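Local coordinates for metal-independent carbonic anhydrase (Nostoc sp. PCC 7120 = FACHB-418, PDB 7C5W), which catalyses the hydration of carbon dioxide to bicarbonate without a metal cofactor and assembles as a homotetramer, a dimer of dimers, at residues 63-76 and 87-99. Numbering follows the deposited sequence.
Sequences IDDAYGYQFGPVLF and FRTTRAGALAYFV
F76 O accepts from R88 N (2.9 Å, 162° at the hydrogen) and V74 N donates weakly to T89 O, a backbone pairing that carries the loop 87-90 past P73-F76 into helix 91-99. The Y69 ring lies between V74 and the start of that helix: V74 CG2 lies over the centre of one face, R91 N is 3.4 Å above the opposite one, and T89 O meets the edge. Its hydroxyl donates to R88 O (2.6 Å), tilted 25° from the carbonyl plane. Replacing Y69 by an alanine removes ring and hydroxyl, which is likely to leave R88 O without this donor and open a gap beside V74. R91, extended from CG to NE, reaches the syn side of D64 OD1 through NE (2.8 Å) in a salt bridge, with a weak NH2 bond to OD2; E60 is a second acidic partner. I63 is a knob among R91, A94, L95 and F98, its CD1 tight against L95 CA (3.3 Å). F76, its CG swung opposite the backbone N, meets hydrogencarbonate-binding Y97 in an offset edge-to-face pair, planes 81° apart. Helix 91-99 is joined to the end of helix 52-66 and to strand 75-77, outermost in this chain's sheet, where H170 of neighbouring strand 165-173 stacks on F76.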
loop_
_atom_site.group_PDB
_atom_site.type_symbol
_atom_site.label_atom_id
_atom_site.label_comp_id
_atom_site.label_asym_id
_atom_site.label_seq_id
_atom_site.Cartn_x
_atom_site.Cartn_y
_atom_site.Cartn_z
ATOM N N ILE A 63 -22.748 10.996 4.244
ATOM C CA ILE A 63 -22.289 9.595 4.484
ATOM C C ILE A 63 -21.836 8.966 3.162
ATOM O O ILE A 63 -20.803 8.254 3.154
ATOM C CB ILE A 63 -23.403 8.780 5.159
ATOM C CG1 ILE A 63 -23.521 9.167 6.634
ATOM C CG2 ILE A 63 -23.177 7.287 4.960
ATOM C CD1 ILE A 63 -24.774 8.677 7.299
ATOM N N ASP A 64 -22.578 9.223 2.085
ATOM C CA ASP A 64 -22.256 8.705 0.732
ATOM C C ASP A 64 -20.931 9.320 0.273
ATOM O O ASP A 64 -20.168 8.609 -0.388
ATOM C CB ASP A 64 -23.400 8.957 -0.254
ATOM C CG ASP A 64 -24.551 7.979 -0.095
ATOM O OD1 ASP A 64 -24.361 6.966 0.602
ATOM O OD2 ASP A 64 -25.629 8.244 -0.658
ATOM N N ASP A 65 -20.672 10.583 0.628
ATOM C CA ASP A 65 -19.478 11.358 0.199
ATOM C C ASP A 65 -18.233 11.023 1.030
ATOM O O ASP A 65 -17.200 10.765 0.423
ATOM C CB ASP A 65 -19.693 12.856 0.377
ATOM C CG ASP A 65 -19.950 13.580 -0.921
ATOM O OD1 ASP A 65 -20.658 13.003 -1.772
ATOM O OD2 ASP A 65 -19.425 14.702 -1.066
ATOM N N ALA A 66 -18.322 11.114 2.359
ATOM C CA ALA A 66 -17.162 11.187 3.278
ATOM C C ALA A 66 -16.785 9.791 3.795
ATOM O O ALA A 66 -15.614 9.615 4.162
ATOM C CB ALA A 66 -17.447 12.136 4.415
ATOM N N TYR A 67 -17.733 8.848 3.820
ATOM C CA TYR A 67 -17.523 7.455 4.293
ATOM C C TYR A 67 -17.373 6.520 3.090
ATOM O O TYR A 67 -17.523 6.975 1.942
ATOM C CB TYR A 67 -18.641 7.043 5.247
ATOM C CG TYR A 67 -18.557 7.692 6.608
ATOM C CD1 TYR A 67 -19.028 8.977 6.824
ATOM C CD2 TYR A 67 -17.985 7.027 7.678
ATOM C CE1 TYR A 67 -18.937 9.580 8.068
ATOM C CE2 TYR A 67 -17.896 7.611 8.929
ATOM C CZ TYR A 67 -18.377 8.893 9.127
ATOM O OH TYR A 67 -18.291 9.464 10.365
ATOM N N GLY A 68 -17.055 5.250 3.345
ATOM C CA GLY A 68 -16.686 4.276 2.298
ATOM C C GLY A 68 -17.503 2.999 2.364
ATOM O O GLY A 68 -16.946 1.936 2.031
ATOM N N TYR A 69 -18.791 3.100 2.712
ATOM C CA TYR A 69 -19.739 1.957 2.785
ATOM C C TYR A 69 -19.848 1.270 1.422
ATOM O O TYR A 69 -20.207 0.080 1.400
ATOM C CB TYR A 69 -21.087 2.423 3.332
ATOM C CG TYR A 69 -21.034 2.693 4.816
ATOM C CD1 TYR A 69 -20.954 1.643 5.716
ATOM C CD2 TYR A 69 -21.030 3.988 5.323
ATOM C CE1 TYR A 69 -20.894 1.868 7.079
ATOM C CE2 TYR A 69 -20.979 4.225 6.689
ATOM C CZ TYR A 69 -20.904 3.161 7.570
ATOM O OH TYR A 69 -20.819 3.350 8.923
ATOM N N GLN A 70 -19.503 1.975 0.340
ATOM C CA GLN A 70 -19.486 1.428 -1.043
ATOM C C GLN A 70 -18.484 0.271 -1.156
ATOM O O GLN A 70 -18.706 -0.587 -2.010
ATOM C CB GLN A 70 -19.141 2.514 -2.064
ATOM C CG GLN A 70 -20.208 3.597 -2.185
ATOM C CD GLN A 70 -19.993 4.751 -1.232
ATOM O OE1 GLN A 70 -19.237 4.657 -0.261
ATOM N NE2 GLN A 70 -20.668 5.857 -1.506
ATOM N N PHE A 71 -17.422 0.238 -0.346
ATOM C CA PHE A 71 -16.348 -0.790 -0.439
ATOM C C PHE A 71 -16.735 -2.056 0.325
ATOM O O PHE A 71 -16.055 -3.077 0.146
ATOM C CB PHE A 71 -15.024 -0.276 0.127
ATOM C CG PHE A 71 -14.529 0.998 -0.504
ATOM C CD1 PHE A 71 -14.429 1.117 -1.878
ATOM C CD2 PHE A 71 -14.143 2.067 0.277
ATOM C CE1 PHE A 71 -13.978 2.289 -2.456
ATOM C CE2 PHE A 71 -13.692 3.236 -0.303
ATOM C CZ PHE A 71 -13.611 3.347 -1.666
ATOM N N GLY A 72 -17.772 -1.975 1.159
ATOM C CA GLY A 72 -18.130 -2.998 2.161
ATOM C C GLY A 72 -18.277 -2.355 3.538
ATOM O O GLY A 72 -18.489 -1.147 3.651
ATOM N N PRO A 73 -18.155 -3.121 4.637
ATOM C CA PRO A 73 -18.333 -2.556 5.970
ATOM C C PRO A 73 -17.321 -1.439 6.234
ATOM O O PRO A 73 -16.187 -1.552 5.777
ATOM C CB PRO A 73 -18.077 -3.745 6.900
ATOM C CG PRO A 73 -17.209 -4.667 6.057
ATOM C CD PRO A 73 -17.807 -4.550 4.670
ATOM N N VAL A 74 -17.776 -0.391 6.928
ATOM C CA VAL A 74 -16.918 0.661 7.539
ATOM C C VAL A 74 -16.735 0.315 9.018
ATOM O O VAL A 74 -17.723 -0.104 9.659
ATOM C CB VAL A 74 -17.530 2.056 7.356
ATOM C CG1 VAL A 74 -16.736 3.107 8.118
ATOM C CG2 VAL A 74 -17.653 2.411 5.883
ATOM N N LEU A 75 -15.513 0.466 9.528
ATOM C CA LEU A 75 -15.191 0.204 10.953
ATOM C C LEU A 75 -15.520 1.470 11.759
ATOM O O LEU A 75 -14.599 2.265 12.075
ATOM C CB LEU A 75 -13.726 -0.211 11.068
ATOM C CG LEU A 75 -13.392 -1.626 10.591
ATOM C CD1 LEU A 75 -13.827 -1.859 9.151
ATOM C CD2 LEU A 75 -11.899 -1.888 10.745
ATOM N N PHE A 76 -16.810 1.647 12.062
ATOM C CA PHE A 76 -17.377 2.847 12.726
ATOM C C PHE A 76 -17.880 2.471 14.123
ATOM O O PHE A 76 -18.928 1.785 14.251
ATOM C CB PHE A 76 -18.476 3.447 11.849
ATOM C CG PHE A 76 -19.022 4.770 12.318
ATOM C CD1 PHE A 76 -18.292 5.581 13.173
ATOM C CD2 PHE A 76 -20.254 5.224 11.866
ATOM C CE1 PHE A 76 -18.796 6.805 13.588
ATOM C CE2 PHE A 76 -20.755 6.447 12.285
ATOM C CZ PHE A 76 -20.025 7.237 13.139
ATOM N N PHE A 87 -21.300 -1.194 16.775
ATOM C CA PHE A 87 -20.530 -1.117 15.510
ATOM C C PHE A 87 -21.480 -0.843 14.342
ATOM O O PHE A 87 -22.311 -1.693 14.036
ATOM C CB PHE A 87 -19.696 -2.389 15.360
ATOM C CG PHE A 87 -18.798 -2.642 16.542
ATOM C CD1 PHE A 87 -17.723 -1.801 16.804
ATOM C CD2 PHE A 87 -19.044 -3.697 17.413
ATOM C CE1 PHE A 87 -16.906 -2.008 17.905
ATOM C CE2 PHE A 87 -18.221 -3.905 18.512
ATOM C CZ PHE A 87 -17.150 -3.063 18.752
ATOM N N ARG A 88 -21.338 0.327 13.715
ATOM C CA ARG A 88 -22.182 0.776 12.580
ATOM C C ARG A 88 -21.449 0.452 11.277
ATOM O O ARG A 88 -20.900 1.374 10.640
ATOM C CB ARG A 88 -22.538 2.261 12.731
ATOM C CG ARG A 88 -23.266 2.600 14.028
ATOM C CD ARG A 88 -24.445 1.685 14.353
ATOM N NE ARG A 88 -24.959 1.893 15.709
ATOM C CZ ARG A 88 -25.858 2.814 16.050
ATOM N NH1 ARG A 88 -26.369 3.623 15.139
ATOM N NH2 ARG A 88 -26.238 2.920 17.308
ATOM N N THR A 89 -21.495 -0.819 10.878
ATOM C CA THR A 89 -20.809 -1.367 9.675
ATOM C C THR A 89 -21.631 -1.118 8.394
ATOM O O THR A 89 -21.077 -1.300 7.288
ATOM C CB THR A 89 -20.476 -2.841 9.924
ATOM O OG1 THR A 89 -21.665 -3.544 10.294
ATOM C CG2 THR A 89 -19.472 -3.007 11.038
ATOM N N THR A 90 -22.881 -0.670 8.517
ATOM C CA THR A 90 -23.793 -0.384 7.374
ATOM C C THR A 90 -24.116 1.113 7.321
ATOM O O THR A 90 -24.112 1.765 8.383
ATOM C CB THR A 90 -25.092 -1.196 7.449
ATOM O OG1 THR A 90 -25.915 -0.609 8.459
ATOM C CG2 THR A 90 -24.867 -2.666 7.749
ATOM N N ARG A 91 -24.358 1.618 6.109
ATOM C CA ARG A 91 -24.837 2.988 5.811
ATOM C C ARG A 91 -25.983 3.364 6.763
ATOM O O ARG A 91 -25.938 4.465 7.353
ATOM C CB ARG A 91 -25.272 3.029 4.343
ATOM C CG ARG A 91 -25.665 4.404 3.831
ATOM C CD ARG A 91 -26.066 4.342 2.367
ATOM N NE ARG A 91 -26.483 5.643 1.861
ATOM C CZ ARG A 91 -27.655 6.221 2.124
ATOM N NH1 ARG A 91 -28.537 5.623 2.909
ATOM N NH2 ARG A 91 -27.936 7.405 1.603
ATOM N N ALA A 92 -26.985 2.495 6.901
ATOM C CA ALA A 92 -28.188 2.747 7.726
ATOM C C ALA A 92 -27.759 2.976 9.176
ATOM O O ALA A 92 -28.311 3.886 9.826
ATOM C CB ALA A 92 -29.148 1.589 7.611
ATOM N N GLY A 93 -26.817 2.170 9.671
ATOM C CA GLY A 93 -26.268 2.311 11.037
ATOM C C GLY A 93 -25.696 3.704 11.258
ATOM O O GLY A 93 -25.948 4.296 12.332
ATOM N N ALA A 94 -24.963 4.226 10.266
ATOM C CA ALA A 94 -24.246 5.524 10.340
ATOM C C ALA A 94 -25.272 6.661 10.321
ATOM O O ALA A 94 -25.199 7.528 11.203
ATOM C CB ALA A 94 -23.246 5.641 9.211
ATOM N N LEU A 95 -26.181 6.646 9.345
ATOM C CA LEU A 95 -27.299 7.617 9.227
ATOM C C LEU A 95 -28.069 7.679 10.554
ATOM O O LEU A 95 -28.211 8.786 11.134
ATOM C CB LEU A 95 -28.215 7.164 8.089
ATOM C CG LEU A 95 -29.316 8.149 7.714
ATOM C CD1 LEU A 95 -28.720 9.500 7.340
ATOM C CD2 LEU A 95 -30.164 7.594 6.579
ATOM N N ALA A 96 -28.535 6.522 11.020
ATOM C CA ALA A 96 -29.319 6.378 12.261
ATOM C C ALA A 96 -28.564 7.071 13.402
ATOM O O ALA A 96 -29.180 7.845 14.151
ATOM C CB ALA A 96 -29.554 4.918 12.539
ATOM N N TYR A 97 -27.264 6.820 13.541
ATOM C CA TYR A 97 -26.472 7.383 14.661
ATOM C C TYR A 97 -26.587 8.910 14.641
ATOM O O TYR A 97 -26.733 9.518 15.717
ATOM C CB TYR A 97 -25.005 6.959 14.607
ATOM C CG TYR A 97 -24.162 7.689 15.619
ATOM C CD1 TYR A 97 -24.230 7.366 16.962
ATOM C CD2 TYR A 97 -23.354 8.753 15.248
ATOM C CE1 TYR A 97 -23.494 8.059 17.909
ATOM C CE2 TYR A 97 -22.601 9.450 16.181
ATOM C CZ TYR A 97 -22.669 9.099 17.517
ATOM O OH TYR A 97 -21.930 9.768 18.448
ATOM N N PHE A 98 -26.509 9.510 13.454
ATOM C CA PHE A 98 -26.367 10.979 13.280
ATOM C C PHE A 98 -27.722 11.682 13.423
ATOM O O PHE A 98 -27.747 12.757 14.063
ATOM C CB PHE A 98 -25.668 11.297 11.956
ATOM C CG PHE A 98 -24.172 11.112 12.025
ATOM C CD1 PHE A 98 -23.417 11.832 12.936
ATOM C CD2 PHE A 98 -23.531 10.190 11.215
ATOM C CE1 PHE A 98 -22.049 11.648 13.021
ATOM C CE2 PHE A 98 -22.162 10.007 11.305
ATOM C CZ PHE A 98 -21.425 10.738 12.203
ATOM N N VAL A 99 -28.792 11.094 12.881
ATOM C CA VAL A 99 -30.108 11.775 12.690
ATOM C C VAL A 99 -31.261 10.959 13.296
ATOM O O VAL A 99 -32.388 11.448 13.249
ATOM C CB VAL A 99 -30.362 12.049 11.195
ATOM C CG1 VAL A 99 -29.298 12.942 10.586
ATOM C CG2 VAL A 99 -30.497 10.764 10.400
#